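Local atomic coordinates of putative uncharacterized protein (Ustilago maydis, PDB entry 4GNX), a protein that binds single-stranded DNA as a subunit of replication protein A, carrying OB-fold domains and a zinc site. Residues G140-Y145 with E185-N190. Numbering follows the deposited sequence.
Sequences GILDSY and ETFPTN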
loop_
_atom_site.group_PDB
_atom_site.type_symbol
_atom_site.label_atom_id
_atom_site.label_comp_id
_atom_site.label_asym_id
_atom_site.label_seq_id
_atom_site.Cartn_x
_atom_site.Cartn_y
_atom_site.Cartn_z
ATOM N N GLY C 140 14.917 12.087 24.646
ATOM C CA GLY C 140 14.407 11.839 25.994
ATOM C C GLY C 140 15.392 11.100 26.875
ATOM O O GLY C 140 16.442 10.644 26.410
ATOM N N ILE C 141 15.050 10.985 28.154
ATOM C CA ILE C 141 15.862 10.242 29.106
ATOM C C ILE C 141 15.537 8.768 28.960
ATOM O O ILE C 141 14.367 8.395 28.863
ATOM C CB ILE C 141 15.594 10.679 30.570
ATOM C CG1 ILE C 141 15.831 12.195 30.767
ATOM C CG2 ILE C 141 16.412 9.852 31.557
ATOM C CD1 ILE C 141 17.278 12.641 30.888
ATOM N N LEU C 142 16.580 7.942 28.912
ATOM C CA LEU C 142 16.439 6.494 29.046
ATOM C C LEU C 142 16.142 6.160 30.503
ATOM O O LEU C 142 16.906 6.520 31.404
ATOM C CB LEU C 142 17.714 5.767 28.607
ATOM C CG LEU C 142 17.791 4.267 28.927
ATOM C CD1 LEU C 142 16.931 3.461 27.967
ATOM C CD2 LEU C 142 19.227 3.765 28.906
ATOM N N ASP C 143 15.027 5.478 30.730
ATOM C CA ASP C 143 14.638 5.076 32.073
ATOM C C ASP C 143 15.255 3.714 32.422
ATOM O O ASP C 143 15.957 3.565 33.430
ATOM C CB ASP C 143 13.111 5.038 32.186
ATOM C CG ASP C 143 12.644 4.498 33.514
ATOM O OD1 ASP C 143 12.778 5.215 34.531
ATOM O OD2 ASP C 143 12.148 3.352 33.535
ATOM N N SER C 144 14.986 2.735 31.564
ATOM C CA SER C 144 15.478 1.375 31.703
ATOM C C SER C 144 15.450 0.731 30.325
ATOM O O SER C 144 14.952 1.323 29.354
ATOM C CB SER C 144 14.592 0.582 32.670
ATOM O OG SER C 144 13.245 0.557 32.219
ATOM N N TYR C 145 15.975 -0.482 30.229
ATOM C CA TYR C 145 15.908 -1.207 28.978
ATOM C C TYR C 145 15.664 -2.683 29.197
ATOM O O TYR C 145 16.121 -3.259 30.185
ATOM C CB TYR C 145 17.165 -0.988 28.151
ATOM C CG TYR C 145 18.461 -1.231 28.882
ATOM C CD1 TYR C 145 19.050 -0.219 29.647
ATOM C CD2 TYR C 145 19.120 -2.458 28.784
ATOM C CE1 TYR C 145 20.248 -0.423 30.305
ATOM C CE2 TYR C 145 20.325 -2.670 29.435
ATOM C CZ TYR C 145 20.880 -1.650 30.197
ATOM O OH TYR C 145 22.068 -1.853 30.857
ATOM N N GLU C 185 22.291 -5.991 20.779
ATOM C CA GLU C 185 23.236 -6.740 21.606
ATOM C C GLU C 185 24.171 -5.838 22.403
ATOM O O GLU C 185 24.141 -5.833 23.633
ATOM C CB GLU C 185 24.067 -7.689 20.747
ATOM C CG GLU C 185 23.240 -8.597 19.859
ATOM C CD GLU C 185 24.098 -9.480 18.977
ATOM O OE1 GLU C 185 25.166 -9.929 19.452
ATOM O OE2 GLU C 185 23.704 -9.720 17.812
ATOM N N THR C 186 24.968 -5.055 21.682
ATOM C CA THR C 186 26.063 -4.281 22.257
ATOM C C THR C 186 25.606 -3.117 23.122
ATOM O O THR C 186 26.424 -2.309 23.559
ATOM C CB THR C 186 26.981 -3.722 21.151
ATOM O OG1 THR C 186 26.189 -3.016 20.188
ATOM C CG2 THR C 186 27.749 -4.847 20.459
ATOM N N PHE C 187 24.307 -3.034 23.378
ATOM C CA PHE C 187 23.753 -1.839 24.005
ATOM C C PHE C 187 24.359 -1.473 25.363
ATOM O O PHE C 187 24.723 -0.309 25.572
ATOM C CB PHE C 187 22.227 -1.883 24.092
ATOM C CG PHE C 187 21.621 -0.600 24.587
ATOM C CD1 PHE C 187 21.889 0.607 23.940
ATOM C CD2 PHE C 187 20.787 -0.591 25.700
ATOM C CE1 PHE C 187 21.330 1.791 24.391
ATOM C CE2 PHE C 187 20.229 0.595 26.160
ATOM C CZ PHE C 187 20.496 1.785 25.503
ATOM N N PRO C 188 24.457 -2.448 26.290
ATOM C CA PRO C 188 25.068 -2.100 27.582
ATOM C C PRO C 188 26.594 -1.864 27.555
ATOM O O PRO C 188 27.135 -1.339 28.520
ATOM C CB PRO C 188 24.682 -3.265 28.498
ATOM C CG PRO C 188 24.230 -4.366 27.602
ATOM C CD PRO C 188 23.787 -3.765 26.313
ATOM N N THR C 189 27.262 -2.242 26.463
ATOM C CA THR C 189 28.662 -1.864 26.184
ATOM C C THR C 189 28.914 -0.357 26.322
ATOM O O THR C 189 29.931 0.063 26.875
ATOM C CB THR C 189 29.070 -2.299 24.754
ATOM O OG1 THR C 189 29.250 -3.719 24.718
ATOM C CG2 THR C 189 30.353 -1.588 24.268
ATOM N N ASN C 190 27.980 0.439 25.807
ATOM C CA ASN C 190 28.111 1.894 25.752
ATOM C C ASN C 190 28.209 2.512 27.133
ATOM O O ASN C 190 27.537 2.067 28.071
ATOM C CB ASN C 190 26.929 2.497 24.995
ATOM C CG ASN C 190 26.588 1.716 23.738
ATOM O OD1 ASN C 190 27.461 1.444 22.911
ATOM N ND2 ASN C 190 25.320 1.335 23.600
#
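The rings of Phe-187 and Tyr-145 form a T-shaped pair that packs strand 135-152 against the loop after helix 181-185 in a replication protein A OB-fold domain. Phe-187 presents its edge and Tyr-145 its face, with ring centroids 5.1 Å apart and planes at 88°. The edge does not strike the middle of the tyrosine ring: Phe-187 CE2 lies above the rim, 3.7 Å from Tyr-145 CG. Tyr-145 CG sits between its own backbone N and carbonyl carbon (chi1 51°), which turns the ring face toward the 3-10 segment 187-189.

Apolar packing extends the pair deeper into the domain. Leu-142, three residues earlier on strand 135-152, brings CD2 to the phenylalanine edge, 4.1 Å from Phe-187 CZ, so the buried ring meets both strand residues along its rim. Leu-165 of the adjoining strand 159-168 touches all three side chains, and Val-193 and Met-222 also pack on Phe-187. The contact lies about 11 Å from the nearest atom of the bound DNA.

Toward the outside, the contact becomes mixed in character. The tyrosine hydroxyl is hydrogen-bonded to Asp-194 in the same loop, which ties down the far end of the ring, while the exposed Pro-188 approaches obliquely, its CB 3.8 Å from Tyr-145 OH.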